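Long-range contacts in nonribosomal peptide synthase (Streptomyces sp. MJ635-86F5, PDB 5JJP), which adenylates an aliphatic beta-amino acid as a nonribosomal peptide synthase and, in common with its family, probably uses bound ATP to do so: residues A47-A52 and G245-P250; R222-S227 and A269-V274; A41-P46 and S61-E66. One frame throughout, in Å; residues are numbered along the deposited sequence.

Contact 1: residues A47-A52 and G245-P250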
ATOM      1  N   ALA A  47       2.546  13.451 -11.433  1.00 20.17           N
ATOM      2  CA  ALA A  47       2.231  12.668 -10.233  1.00 18.61           C
ATOM      3  C   ALA A  47       2.057  11.243 -10.629  1.00 16.72           C
ATOM      4  O   ALA A  47       2.566  10.343  -9.973  1.00 17.52           O
ATOM      5  CB  ALA A  47       0.943  13.188  -9.606  1.00 18.38           C
ATOM      6  N   ILE A  48       1.320  11.054 -11.713  1.00 16.68           N
ATOM      7  CA  ILE A  48       1.076   9.762 -12.332  1.00 16.69           C
ATOM      8  C   ILE A  48       1.382   9.790 -13.816  1.00 17.41           C
ATOM      9  O   ILE A  48       0.891  10.630 -14.535  1.00 16.31           O
ATOM     10  CB  ILE A  48      -0.388   9.347 -12.176  1.00 17.06           C
ATOM     11  CG1 ILE A  48      -0.595   8.790 -10.774  1.00 18.41           C
ATOM     12  CG2 ILE A  48      -0.687   8.013 -12.773  1.00 17.17           C
ATOM     13  CD1 ILE A  48      -1.050   9.653  -9.691  1.00 20.35           C
ATOM     14  N   VAL A  49       2.050   8.744 -14.269  1.00 19.31           N
ATOM     15  CA  VAL A  49       2.269   8.499 -15.668  1.00 21.49           C
ATOM     16  C   VAL A  49       1.523   7.232 -16.072  1.00 22.96           C
ATOM     17  O   VAL A  49       1.544   6.256 -15.341  1.00 22.06           O
ATOM     18  CB  VAL A  49       3.788   8.337 -15.927  1.00 21.92           C
ATOM     19  CG1 VAL A  49       4.045   7.947 -17.351  1.00 23.79           C
ATOM     20  CG2 VAL A  49       4.506   9.639 -15.609  1.00 23.15           C
ATOM     21  N   GLU A  50       0.869   7.253 -17.232  1.00 23.99           N
ATOM     22  CA  GLU A  50       0.216   6.058 -17.764  1.00 31.11           C
ATOM     23  C   GLU A  50       0.275   6.064 -19.292  1.00 32.68           C
ATOM     24  O   GLU A  50       0.439   7.125 -19.890  1.00 34.88           O
ATOM     25  CB  GLU A  50      -1.231   5.925 -17.211  1.00 31.25           C
ATOM     26  CG  GLU A  50      -2.150   7.075 -17.579  1.00 36.49           C
ATOM     27  CD  GLU A  50      -3.464   7.110 -16.805  1.00 38.84           C
ATOM     28  OE1 GLU A  50      -3.722   6.244 -15.937  1.00 46.44           O
ATOM     29  OE2 GLU A  50      -4.246   8.047 -17.048  1.00 47.06           O
ATOM     30  N   PRO A  51       0.099   4.903 -19.932  1.00 38.06           N
ATOM     31  CA  PRO A  51      -0.082   4.896 -21.404  1.00 38.93           C
ATOM     32  C   PRO A  51      -1.267   5.715 -21.912  1.00 42.75           C
ATOM     33  O   PRO A  51      -2.326   5.796 -21.244  1.00 46.42           O
ATOM     34  CB  PRO A  51      -0.270   3.421 -21.750  1.00 40.56           C
ATOM     35  CG  PRO A  51      -0.609   2.738 -20.468  1.00 43.79           C
ATOM     36  CD  PRO A  51      -0.003   3.552 -19.358  1.00 42.39           C
ATOM     37  N   ALA A  52      -1.085   6.342 -23.074  1.00 44.71           N
ATOM     38  CA  ALA A  52      -2.109   7.231 -23.663  1.00 46.57           C
ATOM     39  C   ALA A  52      -2.950   6.501 -24.715  1.00 42.95           C
ATOM     40  O   ALA A  52      -2.504   5.488 -25.235  1.00 42.79           O
ATOM     41  CB  ALA A  52      -1.426   8.437 -24.284  1.00 48.20           C
ATOM     42  N   GLY A 245       6.641  13.005  -3.070  1.00 15.19           N
ATOM     43  CA  GLY A 245       6.636  14.075  -4.050  1.00 15.02           C
ATOM     44  C   GLY A 245       7.187  13.584  -5.356  1.00 16.88           C
ATOM     45  O   GLY A 245       7.656  14.424  -6.156  1.00 17.23           O
ATOM     46  N   ALA A 246       7.167  12.259  -5.574  1.00 15.18           N
ATOM     47  CA  ALA A 246       7.772  11.687  -6.769  1.00 15.92           C
ATOM     48  C   ALA A 246       6.723  11.415  -7.837  1.00 14.81           C
ATOM     49  O   ALA A 246       5.682  11.988  -7.796  1.00 15.61           O
ATOM     50  CB  ALA A 246       8.544  10.395  -6.400  1.00 16.39           C
ATOM     51  N   THR A 247       7.011  10.517  -8.779  1.00 13.92           N
ATOM     52  CA  THR A 247       6.116  10.230  -9.896  1.00 13.35           C
ATOM     53  C   THR A 247       5.775   8.733  -9.930  1.00 13.44           C
ATOM     54  O   THR A 247       6.681   7.896 -10.031  1.00 13.62           O
ATOM     55  CB  THR A 247       6.755  10.588 -11.250  1.00 13.22           C
ATOM     56  OG1 THR A 247       7.084  11.991 -11.297  1.00 12.60           O
ATOM     57  CG2 THR A 247       5.800  10.320 -12.349  1.00 13.61           C
ATOM     58  N   ALA A 248       4.494   8.411  -9.840  1.00 12.23           N
ATOM     59  CA  ALA A 248       4.075   7.028  -9.743  1.00 13.72           C
ATOM     60  C   ALA A 248       3.641   6.510 -11.121  1.00 13.07           C
ATOM     61  O   ALA A 248       2.932   7.173 -11.840  1.00 15.10           O
ATOM     62  CB  ALA A 248       2.906   6.911  -8.782  1.00 13.43           C
ATOM     63  N   VAL A 249       4.137   5.343 -11.492  1.00 14.40           N
ATOM     64  CA  VAL A 249       3.875   4.745 -12.796  1.00 14.55           C
ATOM     65  C   VAL A 249       3.358   3.306 -12.594  1.00 15.79           C
ATOM     66  O   VAL A 249       4.131   2.354 -12.587  1.00 18.06           O
ATOM     67  CB  VAL A 249       5.151   4.705 -13.647  1.00 14.17           C
ATOM     68  CG1 VAL A 249       4.789   4.387 -15.090  1.00 14.52           C
ATOM     69  CG2 VAL A 249       5.928   6.024 -13.545  1.00 15.07           C
ATOM     70  N   PRO A 250       2.061   3.145 -12.435  1.00 17.63           N
ATOM     71  CA  PRO A 250       1.494   1.830 -12.346  1.00 19.61           C
ATOM     72  C   PRO A 250       1.810   1.085 -13.617  1.00 20.81           C
ATOM     73  O   PRO A 250       1.705   1.665 -14.694  1.00 24.10           O
ATOM     74  CB  PRO A 250      -0.006   2.104 -12.294  1.00 20.16           C
ATOM     75  CG  PRO A 250      -0.119   3.493 -11.764  1.00 20.34           C
ATOM     76  CD  PRO A 250       1.031   4.201 -12.378  1.00 19.30           C
TER
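A248 O is gripped twice across these two strands, by one hydrogen bond and one CA-H...O contact. V49 N donates to it at 3.0 Å, within the carbonyl plane, and I48 CA lies 3.2 Å from A248 O. A47 O is held by the same count: A248 N donates to it at 2.7 Å along an almost straight line (175° at the hydrogen), although it arrives from above the carbonyl plane, and T247 CA makes a CA-H...O contact, 3.6 Å from A47 O. Together these bonds make a single bridge between I48 and A248, with the short strands crossing at 29°. The ladder probably goes no further because P250 N carries no hydrogen; its ring CD lies 3.6 Å from V49 O instead. Branched residues, which favour extended backbone, fill the sides. V49 turns CG1 anti to its backbone N and CG2 beside it, so that CG2 meets T247 CG2 obliquely at 3.6 Å while CB rests 4.0 Å from V249 CG2. L57 and F59 of strand 57-61 also pack on V49. The I48 side chain crosses the P250 ring at about a right angle, CG2 to CD 4.2 Å, and the small A248 packs against T241 of helix 232-243. T247 keeps its methyl for V49 and turns its hydroxyl to P46 O and K45 NZ. The chain turns a corner at A47, where A47 and I48 form a classic beta bulge opposite V60; hairpin 46-51/57-61 lies against outer strand 247-250 of a mixed sheet in the layered alpha-beta sandwich of this adenylation enzyme.

Contact 2: residues R222-S227 and A269-V274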
ATOM      1  N   ARG A 222      10.985   7.998 -10.401  1.00 15.43           N
ATOM      2  CA  ARG A 222       9.780   7.585 -11.111  1.00 16.96           C
ATOM      3  C   ARG A 222       9.596   6.127 -10.771  1.00 15.77           C
ATOM      4  O   ARG A 222      10.455   5.313 -11.064  1.00 17.59           O
ATOM      5  CB  ARG A 222       9.960   7.781 -12.598  1.00 19.10           C
ATOM      6  CG  ARG A 222      10.238   9.227 -12.951  1.00 24.02           C
ATOM      7  CD  ARG A 222      10.400   9.417 -14.437  1.00 28.77           C
ATOM      8  NE  ARG A 222       9.564  10.528 -14.874  1.00 34.08           N
ATOM      9  CZ  ARG A 222       8.897  10.586 -16.027  1.00 37.89           C
ATOM     10  NH1 ARG A 222       8.864   9.560 -16.881  1.00 39.93           N
ATOM     11  NH2 ARG A 222       8.176  11.663 -16.288  1.00 43.67           N
ATOM     12  N   VAL A 223       8.484   5.786 -10.154  1.00 15.16           N
ATOM     13  CA  VAL A 223       8.335   4.470  -9.509  1.00 12.97           C
ATOM     14  C   VAL A 223       7.375   3.610 -10.269  1.00 12.25           C
ATOM     15  O   VAL A 223       6.213   3.981 -10.462  1.00 11.75           O
ATOM     16  CB  VAL A 223       7.829   4.631  -8.105  1.00 13.48           C
ATOM     17  CG1 VAL A 223       7.693   3.266  -7.406  1.00 12.59           C
ATOM     18  CG2 VAL A 223       8.784   5.549  -7.336  1.00 15.02           C
ATOM     19  N   ALA A 224       7.868   2.471 -10.756  1.00 12.29           N
ATOM     20  CA  ALA A 224       7.037   1.501 -11.386  1.00 12.88           C
ATOM     21  C   ALA A 224       6.397   0.666 -10.272  1.00 14.27           C
ATOM     22  O   ALA A 224       7.089  -0.056  -9.577  1.00 17.39           O
ATOM     23  CB  ALA A 224       7.851   0.614 -12.281  1.00 13.32           C
ATOM     24  N   VAL A 225       5.076   0.722 -10.158  1.00 14.51           N
ATOM     25  CA  VAL A 225       4.292  -0.142  -9.235  1.00 14.94           C
ATOM     26  C   VAL A 225       3.715  -1.336 -10.034  1.00 14.07           C
ATOM     27  O   VAL A 225       2.854  -1.200 -10.868  1.00 15.63           O
ATOM     28  CB  VAL A 225       3.178   0.690  -8.610  1.00 14.50           C
ATOM     29  CG1 VAL A 225       2.329  -0.151  -7.631  1.00 14.81           C
ATOM     30  CG2 VAL A 225       3.750   1.912  -7.905  1.00 13.96           C
ATOM     31  N   THR A 226       4.258  -2.514  -9.841  1.00 14.07           N
ATOM     32  CA  THR A 226       3.849  -3.639 -10.619  1.00 14.46           C
ATOM     33  C   THR A 226       2.633  -4.373 -10.043  1.00 14.93           C
ATOM     34  O   THR A 226       1.971  -5.098 -10.745  1.00 15.44           O
ATOM     35  CB  THR A 226       4.992  -4.642 -10.738  1.00 14.10           C
ATOM     36  OG1 THR A 226       5.383  -5.060  -9.446  1.00 13.49           O
ATOM     37  CG2 THR A 226       6.194  -3.989 -11.471  1.00 14.75           C
ATOM     38  N   SER A 227       2.372  -4.216  -8.772  1.00 16.12           N
ATOM     39  CA  SER A 227       1.360  -5.031  -8.129  1.00 18.16           C
ATOM     40  C   SER A 227      -0.039  -4.471  -8.452  1.00 17.82           C
ATOM     41  O   SER A 227      -0.230  -3.249  -8.582  1.00 17.29           O
ATOM     42  CB  SER A 227       1.679  -5.238  -6.643  1.00 19.15           C
ATOM     43  OG  SER A 227       1.052  -4.248  -5.903  1.00 25.21           O
ATOM     44  N   ALA A 269       9.170   4.805 -19.841  1.00 20.25           N
ATOM     45  CA  ALA A 269       8.772   5.701 -18.735  1.00 19.42           C
ATOM     46  C   ALA A 269       9.956   6.135 -17.837  1.00 18.13           C
ATOM     47  O   ALA A 269       9.748   6.784 -16.830  1.00 16.54           O
ATOM     48  CB  ALA A 269       7.702   5.032 -17.890  1.00 21.20           C
ATOM     49  N   ALA A 270      11.178   5.768 -18.219  1.00 18.23           N
ATOM     50  CA  ALA A 270      12.381   6.238 -17.559  1.00 17.77           C
ATOM     51  C   ALA A 270      12.251   5.941 -16.062  1.00 18.27           C
ATOM     52  O   ALA A 270      12.494   6.795 -15.212  1.00 15.77           O
ATOM     53  CB  ALA A 270      12.592   7.731 -17.811  1.00 18.54           C
ATOM     54  N   ILE A 271      11.961   4.681 -15.771  1.00 17.61           N
ATOM     55  CA  ILE A 271      11.760   4.240 -14.388  1.00 18.07           C
ATOM     56  C   ILE A 271      13.067   4.178 -13.572  1.00 16.94           C
ATOM     57  O   ILE A 271      14.045   3.536 -13.997  1.00 17.81           O
ATOM     58  CB  ILE A 271      11.093   2.855 -14.388  1.00 18.32           C
ATOM     59  CG1 ILE A 271       9.735   2.935 -15.078  1.00 18.45           C
ATOM     60  CG2 ILE A 271      10.961   2.311 -12.971  1.00 19.87           C
ATOM     61  CD1 ILE A 271       8.731   3.858 -14.392  1.00 18.49           C
ATOM     62  N   THR A 272      13.097   4.862 -12.421  1.00 15.84           N
ATOM     63  CA  THR A 272      14.257   4.800 -11.515  1.00 14.71           C
ATOM     64  C   THR A 272      14.101   3.773 -10.411  1.00 14.86           C
ATOM     65  O   THR A 272      15.089   3.303  -9.870  1.00 14.88           O
ATOM     66  CB  THR A 272      14.546   6.138 -10.856  1.00 14.58           C
ATOM     67  OG1 THR A 272      13.432   6.539 -10.055  1.00 14.17           O
ATOM     68  CG2 THR A 272      14.816   7.220 -11.942  1.00 14.45           C
ATOM     69  N   GLN A 273      12.871   3.401 -10.076  1.00 15.39           N
ATOM     70  CA  GLN A 273      12.680   2.438  -8.987  1.00 16.42           C
ATOM     71  C   GLN A 273      11.557   1.486  -9.314  1.00 15.27           C
ATOM     72  O   GLN A 273      10.518   1.897  -9.823  1.00 13.45           O
ATOM     73  CB  GLN A 273      12.394   3.178  -7.692  1.00 17.82           C
ATOM     74  CG  GLN A 273      12.248   2.262  -6.475  1.00 19.43           C
ATOM     75  CD  GLN A 273      12.115   3.040  -5.191  1.00 19.55           C
ATOM     76  OE1 GLN A 273      11.021   3.232  -4.700  1.00 20.42           O
ATOM     77  NE2 GLN A 273      13.229   3.558  -4.689  1.00 20.39           N
ATOM     78  N   VAL A 274      11.807   0.203  -9.115  1.00 15.51           N
ATOM     79  CA  VAL A 274      10.804  -0.783  -9.381  1.00 16.16           C
ATOM     80  C   VAL A 274      10.345  -1.416  -8.065  1.00 17.19           C
ATOM     81  O   VAL A 274      11.162  -1.790  -7.229  1.00 17.17           O
ATOM     82  CB  VAL A 274      11.274  -1.874 -10.304  1.00 15.35           C
ATOM     83  CG1 VAL A 274      10.222  -2.986 -10.349  1.00 17.18           C
ATOM     84  CG2 VAL A 274      11.486  -1.347 -11.690  1.00 14.47           C
TER
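Strands 222-225 and 273-276 run parallel, V223 pairing with Q273 and A224 with V274, each at a CA-CA distance of 4.8 Å. A224 N donates to Q273 O at 2.9 Å, nearly along the C=O axis. R222 O takes two donors: T272 N in its carbonyl plane, and Q273 N from above it. At the strand's start R222 N finds a side-chain acceptor instead, T272 OG1 at 2.9 Å. That hydroxyl, tucked between its own backbone N and carbonyl carbon (chi1 62°), is also bonded to D221. The arginine's length suits its place: the chain leaves beside its own N, passes A270 O with CD at 3.4 Å, and bends at chi3 (131°) to bring NH1 to A269 O at 2.9 Å. The acceptor lies in the guanidinium plane, whereas NH1 stands well above the plane of the carbonyl. Since A269 follows helix 259-268, the positive charge of R222 probably suits this helix end, which closes in a Schellman motif with A270 at positive phi. On the face carrying A224 and V274, I271 CG2 reaches A224 CB at 3.6 Å, close because alanine is small. L266 of that helix packs on A224, I271 and V274, while T241 of helix 232-243 meets V223 on the other face. The pair belongs to a mostly parallel sheet flanked by helices, one beta layer of the five-layered alpha-beta-alpha-beta-alpha sandwich.

Contact 3: residues A41-P46 and S61-E66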
ATOM      1  N   ALA A  41       4.659  21.836  -3.539  1.00 24.01           N
ATOM      2  CA  ALA A  41       5.806  22.577  -3.976  1.00 23.08           C
ATOM      3  C   ALA A  41       6.032  22.427  -5.487  1.00 23.21           C
ATOM      4  O   ALA A  41       6.788  23.212  -6.080  1.00 20.73           O
ATOM      5  CB  ALA A  41       7.035  22.113  -3.190  1.00 22.71           C
ATOM      6  N   THR A  42       5.399  21.413  -6.094  1.00 21.78           N
ATOM      7  CA  THR A  42       5.619  21.065  -7.504  1.00 20.34           C
ATOM      8  C   THR A  42       4.309  20.700  -8.165  1.00 21.48           C
ATOM      9  O   THR A  42       4.167  19.594  -8.706  1.00 18.08           O
ATOM     10  CB  THR A  42       6.614  19.870  -7.676  1.00 21.58           C
ATOM     11  OG1 THR A  42       6.115  18.681  -7.021  1.00 22.21           O
ATOM     12  CG2 THR A  42       8.013  20.215  -7.103  1.00 20.58           C
ATOM     13  N   PRO A  43       3.340  21.649  -8.173  1.00 23.19           N
ATOM     14  CA  PRO A  43       2.019  21.345  -8.747  1.00 22.16           C
ATOM     15  C   PRO A  43       2.018  20.841 -10.176  1.00 21.87           C
ATOM     16  O   PRO A  43       1.124  20.087 -10.564  1.00 18.57           O
ATOM     17  CB  PRO A  43       1.253  22.677  -8.670  1.00 22.29           C
ATOM     18  CG  PRO A  43       2.154  23.648  -7.998  1.00 23.70           C
ATOM     19  CD  PRO A  43       3.546  23.104  -8.030  1.00 24.62           C
ATOM     20  N   ASP A  44       2.980  21.256 -10.977  1.00 22.03           N
ATOM     21  CA  ASP A  44       2.887  20.901 -12.385  1.00 24.94           C
ATOM     22  C   ASP A  44       3.752  19.723 -12.755  1.00 22.41           C
ATOM     23  O   ASP A  44       3.691  19.267 -13.876  1.00 25.16           O
ATOM     24  CB  ASP A  44       3.219  22.118 -13.249  1.00 30.02           C
ATOM     25  CG  ASP A  44       2.195  23.254 -13.078  1.00 35.06           C
ATOM     26  OD1 ASP A  44       0.962  23.003 -13.115  1.00 36.40           O
ATOM     27  OD2 ASP A  44       2.643  24.410 -12.947  1.00 46.70           O
ATOM     28  N   LYS A  45       4.548  19.229 -11.816  1.00 21.89           N
ATOM     29  CA  LYS A  45       5.269  17.963 -11.980  1.00 24.68           C
ATOM     30  C   LYS A  45       4.300  16.811 -12.191  1.00 25.85           C
ATOM     31  O   LYS A  45       3.207  16.820 -11.641  1.00 27.72           O
ATOM     32  CB  LYS A  45       6.086  17.678 -10.718  1.00 27.62           C
ATOM     33  CG  LYS A  45       6.763  16.315 -10.642  1.00 31.50           C
ATOM     34  CD  LYS A  45       7.412  16.140  -9.283  1.00 34.20           C
ATOM     35  CE  LYS A  45       8.697  15.302  -9.297  1.00 35.33           C
ATOM     36  NZ  LYS A  45       8.650  13.866  -9.635  1.00 40.04           N
ATOM     37  N   PRO A  46       4.697  15.796 -12.978  1.00 24.45           N
ATOM     38  CA  PRO A  46       3.894  14.596 -13.119  1.00 21.86           C
ATOM     39  C   PRO A  46       3.776  13.781 -11.810  1.00 22.04           C
ATOM     40  O   PRO A  46       4.772  13.438 -11.209  1.00 22.59           O
ATOM     41  CB  PRO A  46       4.635  13.790 -14.188  1.00 22.44           C
ATOM     42  CG  PRO A  46       5.475  14.799 -14.915  1.00 23.49           C
ATOM     43  CD  PRO A  46       5.864  15.797 -13.875  1.00 23.43           C
ATOM     44  N   SER A  61      -0.462  15.715 -13.677  1.00 18.08           N
ATOM     45  CA  SER A  61       0.292  16.451 -12.698  1.00 17.06           C
ATOM     46  C   SER A  61      -0.345  16.384 -11.312  1.00 16.23           C
ATOM     47  O   SER A  61      -1.502  16.084 -11.181  1.00 15.70           O
ATOM     48  CB  SER A  61       0.463  17.929 -13.115  1.00 15.77           C
ATOM     49  OG  SER A  61      -0.781  18.576 -13.092  1.00 16.85           O
ATOM     50  N   TYR A  62       0.446  16.712 -10.283  1.00 16.83           N
ATOM     51  CA  TYR A  62      -0.060  16.867  -8.954  1.00 16.33           C
ATOM     52  C   TYR A  62      -1.291  17.723  -8.950  1.00 18.60           C
ATOM     53  O   TYR A  62      -2.304  17.355  -8.345  1.00 19.00           O
ATOM     54  CB  TYR A  62       1.010  17.463  -8.019  1.00 15.29           C
ATOM     55  CG  TYR A  62       1.879  16.374  -7.474  1.00 14.25           C
ATOM     56  CD1 TYR A  62       1.477  15.678  -6.329  1.00 14.49           C
ATOM     57  CD2 TYR A  62       2.982  15.924  -8.141  1.00 12.59           C
ATOM     58  CE1 TYR A  62       2.197  14.613  -5.858  1.00 13.16           C
ATOM     59  CE2 TYR A  62       3.718  14.889  -7.647  1.00 12.64           C
ATOM     60  CZ  TYR A  62       3.298  14.235  -6.478  1.00 12.62           C
ATOM     61  OH  TYR A  62       3.994  13.199  -5.935  1.00 11.53           O
ATOM     62  N   ARG A  63      -1.240  18.842  -9.663  1.00 19.67           N
ATOM     63  CA  ARG A  63      -2.342  19.788  -9.638  1.00 20.24           C
ATOM     64  C   ARG A  63      -3.578  19.182 -10.270  1.00 19.89           C
ATOM     65  O   ARG A  63      -4.686  19.344  -9.720  1.00 17.35           O
ATOM     66  CB  ARG A  63      -1.995  21.067 -10.368  1.00 22.65           C
ATOM     67  CG  ARG A  63      -3.110  22.094 -10.345  1.00 25.68           C
ATOM     68  CD  ARG A  63      -2.881  23.232 -11.330  1.00 27.90           C
ATOM     69  NE  ARG A  63      -1.547  23.806 -11.293  1.00 29.71           N
ATOM     70  CZ  ARG A  63      -1.133  24.797 -10.498  1.00 30.99           C
ATOM     71  NH1 ARG A  63      -1.923  25.313  -9.570  1.00 30.33           N
ATOM     72  NH2 ARG A  63       0.124  25.267 -10.634  1.00 32.81           N
ATOM     73  N   GLN A  64      -3.380  18.515 -11.408  1.00 18.17           N
ATOM     74  CA  GLN A  64      -4.459  17.862 -12.069  1.00 20.42           C
ATOM     75  C   GLN A  64      -5.040  16.733 -11.233  1.00 21.02           C
ATOM     76  O   GLN A  64      -6.222  16.493 -11.301  1.00 22.55           O
ATOM     77  CB  GLN A  64      -4.031  17.268 -13.415  1.00 21.72           C
ATOM     78  CG  GLN A  64      -3.696  18.342 -14.417  1.00 24.26           C
ATOM     79  CD  GLN A  64      -3.078  17.809 -15.687  1.00 23.39           C
ATOM     80  OE1 GLN A  64      -2.204  16.941 -15.662  1.00 23.24           O
ATOM     81  NE2 GLN A  64      -3.453  18.411 -16.798  1.00 22.48           N
ATOM     82  N   LEU A  65      -4.188  16.005 -10.515  1.00 21.21           N
ATOM     83  CA  LEU A  65      -4.657  14.855  -9.762  1.00 21.77           C
ATOM     84  C   LEU A  65      -5.560  15.354  -8.630  1.00 20.91           C
ATOM     85  O   LEU A  65      -6.603  14.799  -8.408  1.00 20.00           O
ATOM     86  CB  LEU A  65      -3.467  14.059  -9.217  1.00 20.58           C
ATOM     87  CG  LEU A  65      -3.770  12.833  -8.355  1.00 21.58           C
ATOM     88  CD1 LEU A  65      -4.572  11.786  -9.089  1.00 21.40           C
ATOM     89  CD2 LEU A  65      -2.450  12.229  -7.914  1.00 22.33           C
ATOM     90  N   GLU A  66      -5.166  16.431  -7.963  1.00 19.97           N
ATOM     91  CA  GLU A  66      -6.013  17.014  -6.957  1.00 20.65           C
ATOM     92  C   GLU A  66      -7.301  17.534  -7.514  1.00 21.09           C
ATOM     93  O   GLU A  66      -8.335  17.431  -6.867  1.00 20.08           O
ATOM     94  CB  GLU A  66      -5.326  18.162  -6.268  1.00 22.67           C
ATOM     95  CG  GLU A  66      -4.176  17.740  -5.422  1.00 26.81           C
ATOM     96  CD  GLU A  66      -3.916  18.699  -4.303  1.00 30.32           C
ATOM     97  OE1 GLU A  66      -2.835  19.311  -4.285  1.00 30.64           O
ATOM     98  OE2 GLU A  66      -4.844  18.888  -3.497  1.00 37.54           O
TER
HETATM   99  O   HOH W   1      -0.676  20.899 -14.445  1.00 24.91           O
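A type I turn from T42 to K45 lies against the first turn of helix 62-77, and just beyond it P46 and S61 face each other as an antiparallel non-hydrogen-bonded pair. Two N-H groups that have no acceptor within their own helix are served by the turn: R63 N donates to P43 O at 2.8 Å, on a lone pair, and Y62 N points to K45 O almost exactly along the C=O axis. P43 suits the corner because its ring fixes phi near the value the turn needs. S61 is the N-cap, and with Q64 it forms a capping box: S61 OG, held between its backbone N and carbonyl carbon (chi1 67°), accepts from Q64 N at 3.1 Å, while S61 N gives its proton to a lone pair of Q64 OE1 at 2.9 Å. A water 2.7 Å from S61 OG donates to D44 OD1 and so ties cap to turn. An alanine at S61 would lose the hydroxyl's bonds to Q64 N and to this water, and would probably loosen the start of the helix. R63 extends anti to its backbone N and bends at chi3 (-47°), laying one guanidinium face over P43 CB, 3.4 Å from NH2. Its NE forms a salt bridge with D44 OD1 at 3.2 Å, the oxygen in the guanidinium plane but NE above the carboxylate plane; the planes are 42° apart, and the second bond, from NH2, is weak. Inward, the Y62 ring offers its edge to K45 O, with CD2 3.6 Å away, and its hydroxyl goes on to A246 O and L242 O. The K45 chain, extended at its base and turned at its end, passes CE2 of the ring with CD, and its ammonium bonds to P219 O.

How the contacts relate
Segment 245-250 joins the three contacts. Toward contact 2 its strand pairs with strand 222-225 through two probable hydrogen bonds, V249 N lying 2.7 Å from V223 O and V223 N 2.8 Å from T247 O, while V249 CG2 packs on I271 CD1 at 3.6 Å; the two contacts' centres are about 9 Å apart. Toward contact 3, centred about 11 Å from contact 1, T247 OG1 reaches P46 O at 2.7 Å and Y62 OH reaches A246 O at 2.8 Å, again probable hydrogen bonds. The turn and helix start of contact 3 thus meet the sheet through contact 1. Contacts 2 and 3 do not touch, their centres being about 18 Å apart.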